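Local coordinates for structural protein VP1 (Trichodysplasia spinulosa-associated polyomavirus, PDB 4U60), which forms the pentameric building block of the viral capsid and binds sialylated glycans such as that of ganglioside GM1, at residues 237-251 and 262-274. Sequence-based numbering, arbitrary orientation.
Sequences CKGDGLYVSCCDIVG and YRGLPRYFNILLR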
loop_
_atom_site.group_PDB
_atom_site.type_symbol
_atom_site.label_atom_id
_atom_site.label_comp_id
_atom_site.label_asym_id
_atom_site.label_seq_id
_atom_site.Cartn_x
_atom_site.Cartn_y
_atom_site.Cartn_z
ATOM N N CYS C 237 16.683 -10.728 30.842
ATOM C CA CYS C 237 15.564 -11.173 31.648
ATOM C C CYS C 237 15.850 -11.132 33.142
ATOM O O CYS C 237 16.437 -12.067 33.722
ATOM C CB CYS C 237 15.150 -12.576 31.197
ATOM S SG CYS C 237 14.475 -12.531 29.515
ATOM N N LYS C 238 15.419 -10.031 33.752
ATOM C CA LYS C 238 15.661 -9.771 35.159
ATOM C C LYS C 238 14.912 -10.776 36.018
ATOM O O LYS C 238 13.731 -11.064 35.774
ATOM C CB LYS C 238 15.250 -8.345 35.491
ATOM C CG LYS C 238 16.132 -7.302 34.816
ATOM C CD LYS C 238 15.627 -5.890 35.064
ATOM C CE LYS C 238 16.560 -4.856 34.435
ATOM N NZ LYS C 238 16.093 -3.460 34.649
ATOM N N GLY C 239 15.614 -11.336 36.992
ATOM C CA GLY C 239 15.050 -12.378 37.845
ATOM C C GLY C 239 14.586 -13.608 37.087
ATOM O O GLY C 239 13.675 -14.308 37.533
ATOM N N ASP C 240 15.211 -13.878 35.940
ATOM C CA ASP C 240 14.832 -15.003 35.072
ATOM C C ASP C 240 13.352 -14.996 34.677
ATOM O O ASP C 240 12.725 -16.050 34.576
ATOM C CB ASP C 240 15.204 -16.330 35.760
ATOM C CG ASP C 240 16.675 -16.413 36.099
ATOM O OD1 ASP C 240 17.497 -15.770 35.394
ATOM O OD2 ASP C 240 17.026 -17.099 37.100
ATOM N N GLY C 241 12.811 -13.817 34.373
ATOM C CA GLY C 241 11.432 -13.696 33.897
ATOM C C GLY C 241 11.432 -13.086 32.516
ATOM O O GLY C 241 12.121 -12.095 32.280
ATOM N N LEU C 242 10.657 -13.673 31.620
ATOM C CA LEU C 242 10.460 -13.153 30.259
ATOM C C LEU C 242 9.052 -12.614 30.193
ATOM O O LEU C 242 8.096 -13.305 30.543
ATOM C CB LEU C 242 10.626 -14.290 29.260
ATOM C CG LEU C 242 10.320 -14.006 27.793
ATOM C CD1 LEU C 242 11.272 -12.952 27.254
ATOM C CD2 LEU C 242 10.415 -15.305 27.006
ATOM N N TYR C 243 8.911 -11.401 29.678
ATOM C CA TYR C 243 7.621 -10.733 29.656
ATOM C C TYR C 243 7.142 -10.564 28.225
ATOM O O TYR C 243 7.858 -9.996 27.396
ATOM C CB TYR C 243 7.752 -9.390 30.383
ATOM C CG TYR C 243 8.207 -9.548 31.829
ATOM C CD1 TYR C 243 9.516 -9.887 32.142
ATOM C CD2 TYR C 243 7.313 -9.375 32.866
ATOM C CE1 TYR C 243 9.919 -10.034 33.452
ATOM C CE2 TYR C 243 7.699 -9.518 34.177
ATOM C CZ TYR C 243 9.005 -9.839 34.462
ATOM O OH TYR C 243 9.362 -9.966 35.770
ATOM N N VAL C 244 5.931 -11.053 27.972
ATOM C CA VAL C 244 5.332 -11.035 26.642
ATOM C C VAL C 244 3.967 -10.391 26.755
ATOM O O VAL C 244 3.184 -10.746 27.644
ATOM C CB VAL C 244 5.203 -12.466 26.087
ATOM C CG1 VAL C 244 4.621 -12.446 24.695
ATOM C CG2 VAL C 244 6.565 -13.156 26.104
ATOM N N SER C 245 3.677 -9.464 25.835
ATOM C CA SER C 245 2.427 -8.721 25.898
ATOM C C SER C 245 1.892 -8.504 24.505
ATOM O O SER C 245 2.677 -8.418 23.564
ATOM C CB SER C 245 2.641 -7.357 26.564
ATOM O OG SER C 245 3.319 -7.488 27.819
ATOM N N CYS C 246 0.582 -8.349 24.379
ATOM C CA CYS C 246 0.009 -8.121 23.051
ATOM C C CYS C 246 -1.434 -7.671 23.090
ATOM O O CYS C 246 -2.075 -7.693 24.146
ATOM C CB CYS C 246 0.146 -9.372 22.174
ATOM S SG CYS C 246 -0.756 -10.823 22.763
ATOM N N CYS C 247 -1.926 -7.242 21.923
ATOM C CA CYS C 247 -3.340 -7.007 21.720
ATOM C C CYS C 247 -3.581 -7.113 20.224
ATOM O O CYS C 247 -2.835 -6.540 19.439
ATOM C CB CYS C 247 -3.771 -5.645 22.247
ATOM S SG CYS C 247 -5.557 -5.370 22.170
ATOM N N ASP C 248 -4.606 -7.858 19.835
ATOM C CA ASP C 248 -4.943 -8.038 18.419
ATOM C C ASP C 248 -6.440 -7.932 18.164
ATOM O O ASP C 248 -7.165 -8.923 18.168
ATOM C CB ASP C 248 -4.390 -9.378 17.916
ATOM C CG ASP C 248 -2.884 -9.392 17.865
ATOM O OD1 ASP C 248 -2.332 -8.800 16.887
ATOM O OD2 ASP C 248 -2.249 -9.925 18.807
ATOM N N ILE C 249 -6.892 -6.711 17.916
ATOM C CA ILE C 249 -8.288 -6.447 17.576
ATOM C C ILE C 249 -8.414 -6.523 16.058
ATOM O O ILE C 249 -7.636 -5.882 15.343
ATOM C CB ILE C 249 -8.672 -5.032 18.022
ATOM C CG1 ILE C 249 -8.606 -4.953 19.554
ATOM C CG2 ILE C 249 -10.024 -4.625 17.463
ATOM C CD1 ILE C 249 -8.653 -3.553 20.121
ATOM N N VAL C 250 -9.371 -7.296 15.571
ATOM C CA VAL C 250 -9.519 -7.497 14.113
ATOM C C VAL C 250 -10.775 -6.884 13.531
ATOM O O VAL C 250 -10.983 -6.949 12.328
ATOM C CB VAL C 250 -9.396 -8.974 13.715
ATOM C CG1 VAL C 250 -7.992 -9.492 13.967
ATOM C CG2 VAL C 250 -10.422 -9.819 14.461
ATOM N N GLY C 251 -11.576 -6.241 14.374
ATOM C CA GLY C 251 -12.765 -5.536 13.927
ATOM C C GLY C 251 -13.921 -5.704 14.896
ATOM O O GLY C 251 -13.738 -6.079 16.076
ATOM N N TYR C 262 -16.359 -5.792 19.860
ATOM C CA TYR C 262 -14.995 -6.040 19.437
ATOM C C TYR C 262 -14.747 -7.527 19.281
ATOM O O TYR C 262 -15.268 -8.320 20.044
ATOM C CB TYR C 262 -13.989 -5.567 20.475
ATOM C CG TYR C 262 -13.753 -4.102 20.593
ATOM C CD1 TYR C 262 -12.828 -3.476 19.788
ATOM C CD2 TYR C 262 -14.452 -3.334 21.513
ATOM C CE1 TYR C 262 -12.556 -2.122 19.916
ATOM C CE2 TYR C 262 -14.215 -1.976 21.629
ATOM C CZ TYR C 262 -13.258 -1.370 20.841
ATOM O OH TYR C 262 -12.961 -0.036 20.944
ATOM N N ARG C 263 -13.948 -7.885 18.287
ATOM C CA ARG C 263 -13.441 -9.243 18.105
ATOM C C ARG C 263 -11.917 -9.238 18.105
ATOM O O ARG C 263 -11.306 -8.424 17.398
ATOM C CB ARG C 263 -13.931 -9.816 16.788
ATOM C CG ARG C 263 -13.373 -11.179 16.404
ATOM C CD ARG C 263 -13.549 -12.218 17.511
ATOM N NE ARG C 263 -13.401 -13.582 17.027
ATOM C CZ ARG C 263 -13.203 -14.641 17.805
ATOM N NH1 ARG C 263 -13.070 -14.484 19.109
ATOM N NH2 ARG C 263 -13.071 -15.847 17.276
ATOM N N GLY C 264 -11.329 -10.146 18.901
ATOM C CA GLY C 264 -9.896 -10.291 19.023
ATOM C C GLY C 264 -9.458 -11.687 18.673
ATOM O O GLY C 264 -10.274 -12.613 18.703
ATOM N N LEU C 265 -8.167 -11.830 18.326
ATOM C CA LEU C 265 -7.589 -13.129 18.034
ATOM C C LEU C 265 -6.370 -13.391 18.924
ATOM O O LEU C 265 -5.716 -12.442 19.391
ATOM C CB LEU C 265 -7.181 -13.228 16.562
ATOM C CG LEU C 265 -8.351 -13.288 15.556
ATOM C CD1 LEU C 265 -7.786 -13.317 14.145
ATOM C CD2 LEU C 265 -9.262 -14.485 15.772
ATOM N N PRO C 266 -6.044 -14.672 19.127
ATOM C CA PRO C 266 -4.872 -15.009 19.911
ATOM C C PRO C 266 -3.580 -14.776 19.132
ATOM O O PRO C 266 -3.597 -14.674 17.905
ATOM C CB PRO C 266 -5.054 -16.506 20.218
ATOM C CG PRO C 266 -6.163 -17.004 19.334
ATOM C CD PRO C 266 -6.677 -15.857 18.525
ATOM N N ARG C 267 -2.478 -14.678 19.856
ATOM C CA ARG C 267 -1.170 -14.538 19.251
ATOM C C ARG C 267 -0.246 -15.607 19.822
ATOM O O ARG C 267 -0.246 -15.880 21.036
ATOM C CB ARG C 267 -0.604 -13.152 19.537
ATOM C CG ARG C 267 0.766 -12.908 18.929
ATOM C CD ARG C 267 1.168 -11.449 19.111
ATOM N NE ARG C 267 0.514 -10.537 18.163
ATOM C CZ ARG C 267 1.002 -10.188 16.972
ATOM N NH1 ARG C 267 2.152 -10.699 16.520
ATOM N NH2 ARG C 267 0.350 -9.325 16.208
ATOM N N TYR C 268 0.548 -16.176 18.925
ATOM C CA TYR C 268 1.555 -17.172 19.241
ATOM C C TYR C 268 2.940 -16.549 19.230
ATOM O O TYR C 268 3.201 -15.634 18.454
ATOM C CB TYR C 268 1.482 -18.260 18.174
ATOM C CG TYR C 268 2.663 -19.196 18.174
ATOM C CD1 TYR C 268 2.682 -20.315 18.999
ATOM C CD2 TYR C 268 3.756 -18.965 17.348
ATOM C CE1 TYR C 268 3.774 -21.194 19.008
ATOM C CE2 TYR C 268 4.842 -19.832 17.341
ATOM C CZ TYR C 268 4.840 -20.948 18.162
ATOM O OH TYR C 268 5.910 -21.817 18.152
ATOM N N PHE C 269 3.826 -17.060 20.079
ATOM C CA PHE C 269 5.203 -16.602 20.162
ATOM C C PHE C 269 6.163 -17.770 20.294
ATOM O O PHE C 269 5.910 -18.694 21.060
ATOM C CB PHE C 269 5.433 -15.726 21.405
ATOM C CG PHE C 269 4.517 -14.544 21.535
ATOM C CD1 PHE C 269 3.263 -14.691 22.116
ATOM C CD2 PHE C 269 4.938 -13.265 21.161
ATOM C CE1 PHE C 269 2.433 -13.602 22.306
ATOM C CE2 PHE C 269 4.082 -12.176 21.333
ATOM C CZ PHE C 269 2.837 -12.373 21.901
ATOM N N ASN C 270 7.276 -17.682 19.581
ATOM C CA ASN C 270 8.407 -18.584 19.770
ATOM C C ASN C 270 9.643 -17.714 19.905
ATOM O O ASN C 270 10.073 -17.079 18.946
ATOM C CB ASN C 270 8.544 -19.569 18.601
ATOM C CG ASN C 270 9.628 -20.617 18.835
ATOM O OD1 ASN C 270 9.338 -21.783 19.109
ATOM N ND2 ASN C 270 10.882 -20.205 18.729
ATOM N N ILE C 271 10.190 -17.677 21.110
ATOM C CA ILE C 271 11.271 -16.770 21.449
ATOM C C ILE C 271 12.556 -17.552 21.707
ATOM O O ILE C 271 12.572 -18.510 22.479
ATOM C CB ILE C 271 10.895 -15.928 22.688
ATOM C CG1 ILE C 271 9.638 -15.111 22.386
ATOM C CG2 ILE C 271 12.058 -15.050 23.104
ATOM C CD1 ILE C 271 8.890 -14.630 23.598
ATOM N N LEU C 272 13.619 -17.141 21.033
ATOM C CA LEU C 272 14.940 -17.729 21.199
ATOM C C LEU C 272 15.718 -16.899 22.190
ATOM O O LEU C 272 15.771 -15.684 22.044
ATOM C CB LEU C 272 15.658 -17.744 19.853
ATOM C CG LEU C 272 17.068 -18.314 19.859
ATOM C CD1 LEU C 272 17.013 -19.815 20.048
ATOM C CD2 LEU C 272 17.794 -17.952 18.568
ATOM N N LEU C 273 16.316 -17.550 23.192
ATOM C CA LEU C 273 17.131 -16.851 24.201
ATOM C C LEU C 273 18.485 -17.495 24.335
ATOM O O LEU C 273 18.651 -18.697 24.062
ATOM C CB LEU C 273 16.465 -16.835 25.576
ATOM C CG LEU C 273 15.069 -16.213 25.603
ATOM C CD1 LEU C 273 14.032 -17.325 25.625
ATOM C CD2 LEU C 273 14.865 -15.309 26.795
ATOM N N ARG C 274 19.452 -16.695 24.771
ATOM C CA ARG C 274 20.814 -17.140 24.921
ATOM C C ARG C 274 21.369 -16.632 26.236
ATOM O O ARG C 274 20.896 -15.632 26.779
ATOM C CB ARG C 274 21.684 -16.662 23.756
ATOM C CG ARG C 274 21.931 -15.161 23.711
ATOM C CD ARG C 274 22.733 -14.762 22.490
ATOM N NE ARG C 274 22.843 -13.311 22.358
ATOM C CZ ARG C 274 23.240 -12.669 21.249
ATOM N NH1 ARG C 274 23.577 -13.336 20.157
ATOM N NH2 ARG C 274 23.312 -11.350 21.231
HETATM O O HOH W 1 -3.729 -11.174 20.761
#
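The Phe269 ring takes Val244 CG1 over the centre of one face, a CH-pi contact with the methyl 3.3 Å from the ring centroid. With CG1 anti to the backbone N (chi1 -178°), Val244 leaves CG2 for Ile271 CD1, at 3.7 Å. At the Phe269 edge sits Cys246 SG, 4.0 Å from Phe269 CZ. Ile249 CG2 lies at the edge of the Tyr262 ring, in its plane. The Asp248 carboxylate lies at the edge of the Arg267 guanidinium, the two planes 29° apart. Arg267 NE donates to Asp248 OD2 at 2.9 Å and Arg267 NH2 to Asp248 OD1 at 2.8 Å, both on the syn side. A bend at chi3 (-78°) turns the guanidinium to this side-on grip. His131 also bonds Asp248 OD1, and a water joins Asp248 OD2 to Leu265 O.

Ile271 also meets Leu242, tip to tip. From Asp248 onward the backbones pair directly. Val250 N donates to Arg263 O at 2.9 Å, and Leu265 N to Asp248 O. Toward Cys237 and Leu273 the strands part into the facing jelly-roll sheets, joined by side chains. Thr97 bonds Arg267 NH1. Such partners probably favour an ionised Asp248 and fix the Arg267 head within a largely apolar core.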